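Local coordinates for protein esterase (Thermotoga maritima, PDB 3DOH) that acts as a thermostable carboxylesterase, pairing an alpha/beta-hydrolase domain with an immunoglobulin-like domain, at residues A[264-269]-A[374-379]; A[291-296]-A[309-314]. All coordinates share one frame; numbering follows the deposited sequence.

Interaction 1: residues A[264-269]-A[374-379]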
ATOM      1  N   ARG A 264       1.276  32.944 -44.351  1.00 28.94           N
ATOM      2  CA  ARG A 264       1.328  31.965 -43.272  1.00 28.77           C
ATOM      3  C   ARG A 264       0.943  32.600 -41.942  1.00 28.82           C
ATOM      4  O   ARG A 264       1.690  32.518 -40.967  1.00 29.59           O
ATOM      5  CB  ARG A 264       2.723  31.346 -43.177  1.00 28.58           C
ATOM      6  CG  ARG A 264       3.264  30.826 -44.499  1.00 29.44           C
ATOM      7  CD  ARG A 264       4.007  29.512 -44.313  1.00 31.25           C
ATOM      8  NE  ARG A 264       5.454  29.703 -44.282  1.00 31.41           N
ATOM      9  CZ  ARG A 264       6.285  28.991 -43.528  1.00 30.64           C
ATOM     10  NH1 ARG A 264       5.814  28.038 -42.737  1.00 28.83           N
ATOM     11  NH2 ARG A 264       7.589  29.233 -43.563  1.00 29.16           N
ATOM     12  N   ILE A 265      -0.225  33.232 -41.908  1.00 28.03           N
ATOM     13  CA  ILE A 265      -0.811  33.672 -40.650  1.00 28.21           C
ATOM     14  C   ILE A 265      -1.785  32.571 -40.219  1.00 27.83           C
ATOM     15  O   ILE A 265      -2.861  32.397 -40.814  1.00 28.35           O
ATOM     16  CB  ILE A 265      -1.506  35.074 -40.754  1.00 28.41           C
ATOM     17  CG1 ILE A 265      -0.465  36.149 -41.059  1.00 29.23           C
ATOM     18  CG2 ILE A 265      -2.219  35.447 -39.434  1.00 27.46           C
ATOM     19  CD1 ILE A 265      -1.099  37.414 -41.597  1.00 32.79           C
ATOM     20  N   TYR A 266      -1.375  31.807 -39.223  1.00 26.58           N
ATOM     21  CA  TYR A 266      -2.129  30.681 -38.738  1.00 24.98           C
ATOM     22  C   TYR A 266      -2.916  31.169 -37.551  1.00 25.52           C
ATOM     23  O   TYR A 266      -2.634  32.216 -36.989  1.00 25.92           O
ATOM     24  CB  TYR A 266      -1.165  29.623 -38.305  1.00 23.98           C
ATOM     25  CG  TYR A 266      -0.153  29.202 -39.380  1.00 24.70           C
ATOM     26  CD1 TYR A 266      -0.571  28.812 -40.643  1.00 24.31           C
ATOM     27  CD2 TYR A 266       1.223  29.124 -39.106  1.00 23.05           C
ATOM     28  CE1 TYR A 266       0.336  28.400 -41.609  1.00 22.60           C
ATOM     29  CE2 TYR A 266       2.136  28.702 -40.075  1.00 19.14           C
ATOM     30  CZ  TYR A 266       1.677  28.346 -41.322  1.00 22.26           C
ATOM     31  OH  TYR A 266       2.547  27.913 -42.327  1.00 24.21           O
ATOM     32  N   ILE A 267      -3.931  30.430 -37.161  1.00 26.35           N
ATOM     33  CA  ILE A 267      -4.746  30.851 -36.027  1.00 26.50           C
ATOM     34  C   ILE A 267      -5.356  29.669 -35.270  1.00 26.78           C
ATOM     35  O   ILE A 267      -5.893  28.754 -35.889  1.00 27.10           O
ATOM     36  CB  ILE A 267      -5.869  31.831 -36.461  1.00 26.78           C
ATOM     37  CG1 ILE A 267      -6.640  32.352 -35.240  1.00 24.94           C
ATOM     38  CG2 ILE A 267      -6.785  31.187 -37.515  1.00 25.61           C
ATOM     39  CD1 ILE A 267      -7.296  33.701 -35.492  1.00 23.77           C
ATOM     40  N   THR A 268      -5.265  29.718 -33.942  1.00 26.60           N
ATOM     41  CA  THR A 268      -5.800  28.708 -33.075  1.00 27.15           C
ATOM     42  C   THR A 268      -6.273  29.359 -31.775  1.00 27.66           C
ATOM     43  O   THR A 268      -5.780  30.424 -31.379  1.00 29.13           O
ATOM     44  CB  THR A 268      -4.742  27.564 -32.777  1.00 27.60           C
ATOM     45  OG1 THR A 268      -5.306  26.579 -31.879  1.00 27.34           O
ATOM     46  CG2 THR A 268      -3.472  28.146 -32.167  1.00 26.15           C
ATOM     47  N   GLY A 269      -7.228  28.706 -31.125  1.00 27.51           N
ATOM     48  CA  GLY A 269      -7.724  29.114 -29.843  1.00 27.23           C
ATOM     49  C   GLY A 269      -8.619  28.006 -29.317  1.00 27.11           C
ATOM     50  O   GLY A 269      -8.991  27.103 -30.056  1.00 25.93           O
ATOM     51  N   TRP A 374       2.132  19.930 -38.828  1.00 29.87           N
ATOM     52  CA  TRP A 374       1.151  20.103 -39.863  1.00 27.91           C
ATOM     53  C   TRP A 374       0.821  21.581 -40.083  1.00 27.65           C
ATOM     54  O   TRP A 374       0.635  22.026 -41.214  1.00 26.93           O
ATOM     55  CB  TRP A 374      -0.106  19.339 -39.496  1.00 27.10           C
ATOM     56  CG  TRP A 374      -1.279  19.651 -40.407  1.00 27.54           C
ATOM     57  CD1 TRP A 374      -1.584  19.026 -41.595  1.00 26.07           C
ATOM     58  CD2 TRP A 374      -2.306  20.665 -40.216  1.00 26.55           C
ATOM     59  NE1 TRP A 374      -2.736  19.568 -42.125  1.00 25.94           N
ATOM     60  CE2 TRP A 374      -3.196  20.568 -41.303  1.00 26.61           C
ATOM     61  CE3 TRP A 374      -2.580  21.602 -39.211  1.00 27.29           C
ATOM     62  CZ2 TRP A 374      -4.321  21.409 -41.433  1.00 26.56           C
ATOM     63  CZ3 TRP A 374      -3.710  22.437 -39.349  1.00 26.09           C
ATOM     64  CH2 TRP A 374      -4.550  22.335 -40.449  1.00 25.11           C
ATOM     65  N   LEU A 375       0.741  22.359 -39.007  1.00 27.67           N
ATOM     66  CA  LEU A 375       0.295  23.734 -39.187  1.00 27.57           C
ATOM     67  C   LEU A 375       1.349  24.412 -40.028  1.00 28.11           C
ATOM     68  O   LEU A 375       1.015  25.124 -40.980  1.00 27.75           O
ATOM     69  CB  LEU A 375       0.069  24.442 -37.863  1.00 27.36           C
ATOM     70  CG  LEU A 375      -0.440  25.892 -37.835  1.00 26.38           C
ATOM     71  CD1 LEU A 375      -1.943  25.952 -38.038  1.00 26.29           C
ATOM     72  CD2 LEU A 375      -0.100  26.452 -36.497  1.00 19.65           C
ATOM     73  N   PHE A 376       2.614  24.117 -39.721  1.00 28.01           N
ATOM     74  CA  PHE A 376       3.722  24.750 -40.432  1.00 28.97           C
ATOM     75  C   PHE A 376       3.911  24.349 -41.897  1.00 29.71           C
ATOM     76  O   PHE A 376       4.563  25.077 -42.648  1.00 29.68           O
ATOM     77  CB  PHE A 376       5.052  24.728 -39.642  1.00 27.93           C
ATOM     78  CG  PHE A 376       5.040  25.661 -38.490  1.00 27.05           C
ATOM     79  CD1 PHE A 376       4.922  27.027 -38.696  1.00 26.42           C
ATOM     80  CD2 PHE A 376       5.074  25.192 -37.194  1.00 26.27           C
ATOM     81  CE1 PHE A 376       4.872  27.917 -37.628  1.00 25.17           C
ATOM     82  CE2 PHE A 376       5.017  26.099 -36.119  1.00 28.20           C
ATOM     83  CZ  PHE A 376       4.903  27.462 -36.346  1.00 23.95           C
ATOM     84  N   GLU A 377       3.360  23.224 -42.325  1.00 30.47           N
ATOM     85  CA  GLU A 377       3.444  22.949 -43.764  1.00 31.15           C
ATOM     86  C   GLU A 377       2.315  23.635 -44.544  1.00 31.58           C
ATOM     87  O   GLU A 377       2.180  23.437 -45.756  1.00 31.96           O
ATOM     88  CB  GLU A 377       3.605  21.468 -44.070  1.00 30.29           C
ATOM     89  CG  GLU A 377       2.918  20.577 -43.052  1.00 34.28           C
ATOM     90  CD  GLU A 377       3.470  19.144 -43.009  1.00 36.67           C
ATOM     91  OE1 GLU A 377       2.714  18.180 -43.316  1.00 35.31           O
ATOM     92  OE2 GLU A 377       4.662  18.986 -42.665  1.00 37.60           O
ATOM     93  N   GLN A 378       1.517  24.478 -43.878  1.00 31.98           N
ATOM     94  CA  GLN A 378       0.453  25.183 -44.611  1.00 31.72           C
ATOM     95  C   GLN A 378       0.871  26.587 -45.056  1.00 32.03           C
ATOM     96  O   GLN A 378       1.797  27.174 -44.490  1.00 32.56           O
ATOM     97  CB  GLN A 378      -0.850  25.217 -43.838  1.00 31.23           C
ATOM     98  CG  GLN A 378      -1.323  23.894 -43.290  1.00 31.94           C
ATOM     99  CD  GLN A 378      -1.374  22.730 -44.293  1.00 30.21           C
ATOM    100  OE1 GLN A 378      -1.842  22.856 -45.433  1.00 31.04           O
ATOM    101  NE2 GLN A 378      -0.912  21.583 -43.841  1.00 27.75           N
ATOM    102  N   SER A 379       0.181  27.098 -46.079  1.00 32.10           N
ATOM    103  CA  SER A 379       0.487  28.376 -46.761  1.00 32.28           C
ATOM    104  C   SER A 379      -0.540  28.636 -47.874  1.00 32.18           C
ATOM    105  O   SER A 379      -1.328  27.746 -48.188  1.00 32.80           O
ATOM    106  CB  SER A 379       1.886  28.332 -47.389  1.00 31.92           C
ATOM    107  OG  SER A 379       2.081  29.452 -48.225  1.00 32.33           O
TER
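Tyr266 lies with one ring face against Leu375 and reaches, through its hydroxyl, the chain that follows helix 369-376. Leu375 CG stands over that face 4.0 Å from the centroid of the Tyr266 ring, a CH-pi contact in which the leucine branch and the phenol ring run past one another in opposing senses. The carbonyl O of Leu375 lies over the same face, close to CZ, and Arg264 O over the opposite one. Tyr266 CE2 meets Phe376 CD1 at 3.5 Å, the rings inclined at 80° in an oblique pair. The Tyr266 hydroxyl donates to Gln378 O at the ring edge, although the modelled length is too short to be taken literally. It also accepts a hydrogen bond from Arg264 NH1 (3.3 Å to Tyr266 OH), nearly in the guanidinium plane. The Arg264 chain, kinked in mid-chain (chi3 -100°), lays CD 3.2 Å from Gln378 O and close to Ser379 CB. Gln378 folds back, its NE2 bonding Trp374 O (3.1 Å), while its backbone N bonds Leu375 O, so that the turn after the helix is held from within. Strand 264-270 runs parallel between strands 174-180 and 290-294; helix 369-376 lies over the Tyr266 side of the sheet, with Leu375 also touching Trp203 and Ile292, whereas Ile267 on the other side packs on helix 272-283.

Interaction 2: residues A[291-296]-A[309-314]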
ATOM      1  N   ALA A 291      -6.024  26.898 -39.621  1.00 23.41           N
ATOM      2  CA  ALA A 291      -6.640  27.144 -38.337  1.00 22.89           C
ATOM      3  C   ALA A 291      -6.656  25.856 -37.520  1.00 23.39           C
ATOM      4  O   ALA A 291      -6.821  24.773 -38.088  1.00 24.96           O
ATOM      5  CB  ALA A 291      -8.038  27.618 -38.562  1.00 22.90           C
ATOM      6  N   ILE A 292      -6.473  25.956 -36.204  1.00 23.22           N
ATOM      7  CA  ILE A 292      -6.760  24.847 -35.276  1.00 22.61           C
ATOM      8  C   ILE A 292      -7.744  25.356 -34.206  1.00 23.67           C
ATOM      9  O   ILE A 292      -7.330  25.923 -33.178  1.00 24.67           O
ATOM     10  CB  ILE A 292      -5.471  24.259 -34.629  1.00 22.11           C
ATOM     11  CG1 ILE A 292      -4.477  23.840 -35.712  1.00 22.29           C
ATOM     12  CG2 ILE A 292      -5.785  23.140 -33.617  1.00 18.49           C
ATOM     13  CD1 ILE A 292      -3.029  23.592 -35.182  1.00 22.01           C
ATOM     14  N   PRO A 293      -9.049  25.204 -34.457  1.00 23.61           N
ATOM     15  CA  PRO A 293     -10.104  25.467 -33.487  1.00 24.43           C
ATOM     16  C   PRO A 293     -10.423  24.320 -32.519  1.00 25.98           C
ATOM     17  O   PRO A 293     -10.972  23.284 -32.930  1.00 25.88           O
ATOM     18  CB  PRO A 293     -11.304  25.724 -34.372  1.00 24.59           C
ATOM     19  CG  PRO A 293     -11.054  24.930 -35.586  1.00 23.66           C
ATOM     20  CD  PRO A 293      -9.585  24.860 -35.777  1.00 23.94           C
ATOM     21  N   ILE A 294     -10.138  24.554 -31.239  1.00 27.19           N
ATOM     22  CA  ILE A 294     -10.250  23.558 -30.190  1.00 28.72           C
ATOM     23  C   ILE A 294     -11.487  23.839 -29.367  1.00 29.44           C
ATOM     24  O   ILE A 294     -11.630  24.951 -28.842  1.00 30.73           O
ATOM     25  CB  ILE A 294      -8.998  23.580 -29.275  1.00 28.46           C
ATOM     26  CG1 ILE A 294      -7.772  23.262 -30.092  1.00 27.78           C
ATOM     27  CG2 ILE A 294      -9.105  22.544 -28.160  1.00 29.11           C
ATOM     28  CD1 ILE A 294      -6.557  23.858 -29.528  1.00 30.49           C
ATOM     29  N   CYS A 295     -12.358  22.842 -29.246  1.00 29.95           N
ATOM     30  CA  CYS A 295     -13.638  23.008 -28.573  1.00 30.49           C
ATOM     31  C   CYS A 295     -14.203  24.396 -28.831  1.00 31.74           C
ATOM     32  O   CYS A 295     -14.108  25.282 -27.981  1.00 31.26           O
ATOM     33  CB  CYS A 295     -13.487  22.774 -27.068  1.00 30.46           C
ATOM     34  SG  CYS A 295     -12.126  23.685 -26.302  1.00 30.92           S
ATOM     35  N   GLY A 296     -14.791  24.585 -30.008  1.00 32.19           N
ATOM     36  CA  GLY A 296     -15.568  25.783 -30.264  1.00 33.24           C
ATOM     37  C   GLY A 296     -16.811  25.503 -31.085  1.00 33.80           C
ATOM     38  O   GLY A 296     -17.243  24.357 -31.204  1.00 33.66           O
ATOM     39  N   ILE A 309      -9.317  26.630 -46.767  1.00 33.12           N
ATOM     40  CA  ILE A 309      -8.416  26.750 -45.622  1.00 30.83           C
ATOM     41  C   ILE A 309      -8.165  25.404 -44.914  1.00 29.99           C
ATOM     42  O   ILE A 309      -9.107  24.764 -44.447  1.00 29.85           O
ATOM     43  CB  ILE A 309      -8.936  27.804 -44.641  1.00 30.67           C
ATOM     44  CG1 ILE A 309      -9.210  29.103 -45.409  1.00 30.56           C
ATOM     45  CG2 ILE A 309      -7.931  28.037 -43.515  1.00 29.15           C
ATOM     46  CD1 ILE A 309      -9.856  30.198 -44.582  1.00 34.05           C
ATOM     47  N   PRO A 310      -6.903  24.931 -44.874  1.00 29.21           N
ATOM     48  CA  PRO A 310      -6.625  23.717 -44.047  1.00 28.53           C
ATOM     49  C   PRO A 310      -6.992  23.913 -42.566  1.00 28.25           C
ATOM     50  O   PRO A 310      -6.586  24.893 -41.944  1.00 27.77           O
ATOM     51  CB  PRO A 310      -5.106  23.491 -44.214  1.00 28.21           C
ATOM     52  CG  PRO A 310      -4.739  24.221 -45.534  1.00 27.89           C
ATOM     53  CD  PRO A 310      -5.702  25.416 -45.590  1.00 28.74           C
ATOM     54  N   ILE A 311      -7.776  22.987 -42.015  1.00 27.80           N
ATOM     55  CA  ILE A 311      -8.322  23.160 -40.681  1.00 26.48           C
ATOM     56  C   ILE A 311      -8.219  21.837 -39.952  1.00 27.16           C
ATOM     57  O   ILE A 311      -8.640  20.822 -40.467  1.00 27.36           O
ATOM     58  CB  ILE A 311      -9.841  23.590 -40.759  1.00 26.65           C
ATOM     59  CG1 ILE A 311      -9.959  24.988 -41.394  1.00 25.81           C
ATOM     60  CG2 ILE A 311     -10.512  23.530 -39.379  1.00 24.08           C
ATOM     61  CD1 ILE A 311     -11.374  25.497 -41.629  1.00 24.55           C
ATOM     62  N   TRP A 312      -7.686  21.832 -38.735  1.00 27.21           N
ATOM     63  CA  TRP A 312      -7.655  20.599 -37.960  1.00 25.98           C
ATOM     64  C   TRP A 312      -8.390  20.885 -36.658  1.00 26.22           C
ATOM     65  O   TRP A 312      -7.902  21.603 -35.786  1.00 26.50           O
ATOM     66  CB  TRP A 312      -6.223  20.123 -37.750  1.00 24.97           C
ATOM     67  CG  TRP A 312      -6.103  18.781 -37.121  1.00 25.07           C
ATOM     68  CD1 TRP A 312      -7.051  18.130 -36.401  1.00 25.72           C
ATOM     69  CD2 TRP A 312      -4.940  17.935 -37.102  1.00 24.92           C
ATOM     70  NE1 TRP A 312      -6.569  16.922 -35.952  1.00 25.89           N
ATOM     71  CE2 TRP A 312      -5.276  16.777 -36.373  1.00 25.45           C
ATOM     72  CE3 TRP A 312      -3.650  18.042 -37.641  1.00 24.67           C
ATOM     73  CZ2 TRP A 312      -4.372  15.726 -36.167  1.00 24.74           C
ATOM     74  CZ3 TRP A 312      -2.741  16.995 -37.435  1.00 24.82           C
ATOM     75  CH2 TRP A 312      -3.108  15.860 -36.703  1.00 24.78           C
ATOM     76  N   VAL A 313      -9.599  20.346 -36.570  1.00 25.91           N
ATOM     77  CA  VAL A 313     -10.474  20.512 -35.424  1.00 25.19           C
ATOM     78  C   VAL A 313     -10.171  19.470 -34.316  1.00 25.59           C
ATOM     79  O   VAL A 313      -9.830  18.321 -34.599  1.00 25.80           O
ATOM     80  CB  VAL A 313     -11.919  20.339 -35.897  1.00 25.13           C
ATOM     81  CG1 VAL A 313     -12.923  20.645 -34.779  1.00 24.35           C
ATOM     82  CG2 VAL A 313     -12.186  21.220 -37.094  1.00 23.54           C
ATOM     83  N   PHE A 314     -10.291  19.881 -33.059  1.00 25.38           N
ATOM     84  CA  PHE A 314     -10.078  19.014 -31.906  1.00 25.16           C
ATOM     85  C   PHE A 314     -11.247  19.279 -30.930  1.00 26.35           C
ATOM     86  O   PHE A 314     -11.691  20.448 -30.784  1.00 26.74           O
ATOM     87  CB  PHE A 314      -8.730  19.333 -31.210  1.00 24.72           C
ATOM     88  CG  PHE A 314      -7.503  18.972 -32.016  1.00 24.01           C
ATOM     89  CD1 PHE A 314      -7.022  19.823 -33.016  1.00 23.68           C
ATOM     90  CD2 PHE A 314      -6.818  17.773 -31.784  1.00 23.48           C
ATOM     91  CE1 PHE A 314      -5.859  19.467 -33.774  1.00 24.14           C
ATOM     92  CE2 PHE A 314      -5.655  17.426 -32.545  1.00 23.89           C
ATOM     93  CZ  PHE A 314      -5.184  18.265 -33.528  1.00 21.68           C
TER
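Ala291 is gripped through both its backbone polar atoms by the neighbouring strand: its N donates to Pro310 O (3.1 Å) and its O accepts from Trp312 N (3.1 Å). Further on, Phe314 N reaches Pro293 O in a long, weak bond, and Cys295 N closes the ladder on Phe314 O at 2.9 Å. The rung between is altered because Pro293 has no N-H to offer Trp312 O; instead that oxygen meets Ile292 CA in a CA-H...O contact of 3.5 Å and has the proline CD nearby.

Side chains line up on two faces. On one, Ile292 has chi1 at -55° and CG2 anti to the backbone N, which carries this methyl across to Phe314 CD1 at 3.6 Å; it approaches that ring obliquely, while Ile294 CG1 lies against Phe314 CB. The Phe314 ring in turn rests its CZ over a face of Trp312. On the other face the Pro293 ring crosses the Ile311 side chain at about a right angle, its CD 4.0 Å from Ile311 CG2, and its CG lies near Val313 CG2.

Around this shell, Trp278 of helix 272-283 packs on Pro293, Ile311 and Val313. On the opposite face, helix 362-366 touches Ile294 and Phe314, and Trp312 NE1 is bonded to Thr344 OG1 while its ring meets Trp374 edge-to-face. The two parallel strands, inclined by 14°, form part of the eight-stranded, mostly parallel sheet whose order 1-2-4-3-5-6-7-8 marks the alpha/beta-hydrolase fold. Their C-terminal ends point to the probable active site: the Cys295 side chain touches Asp319, the likely acid of a Ser-His-Asp triad with Ser271 and His359.

In the fold
Both interactions belong to the mixed sheet of the hydrolase domain, and their centres lie 10 Å apart. Strand 264-270 of interaction 1 is the parallel neighbour of strand 290-294 of interaction 2, which in turn pairs with 311-316. Along the chain interaction 2 is nested in the long loop closed by interaction 1, so the C-terminal segment 374-379 returns to strands laid down much earlier. Ile267 O probably bonds Ile292 N, and Trp374 and Gln378 pack on Pro310, so segment 374-379 also reaches interaction 2. Strand 264-270 leads into the probable nucleophile elbow and strand 311-316 toward the presumed acid, consistent with a shared frame for the presumed catalytic residues.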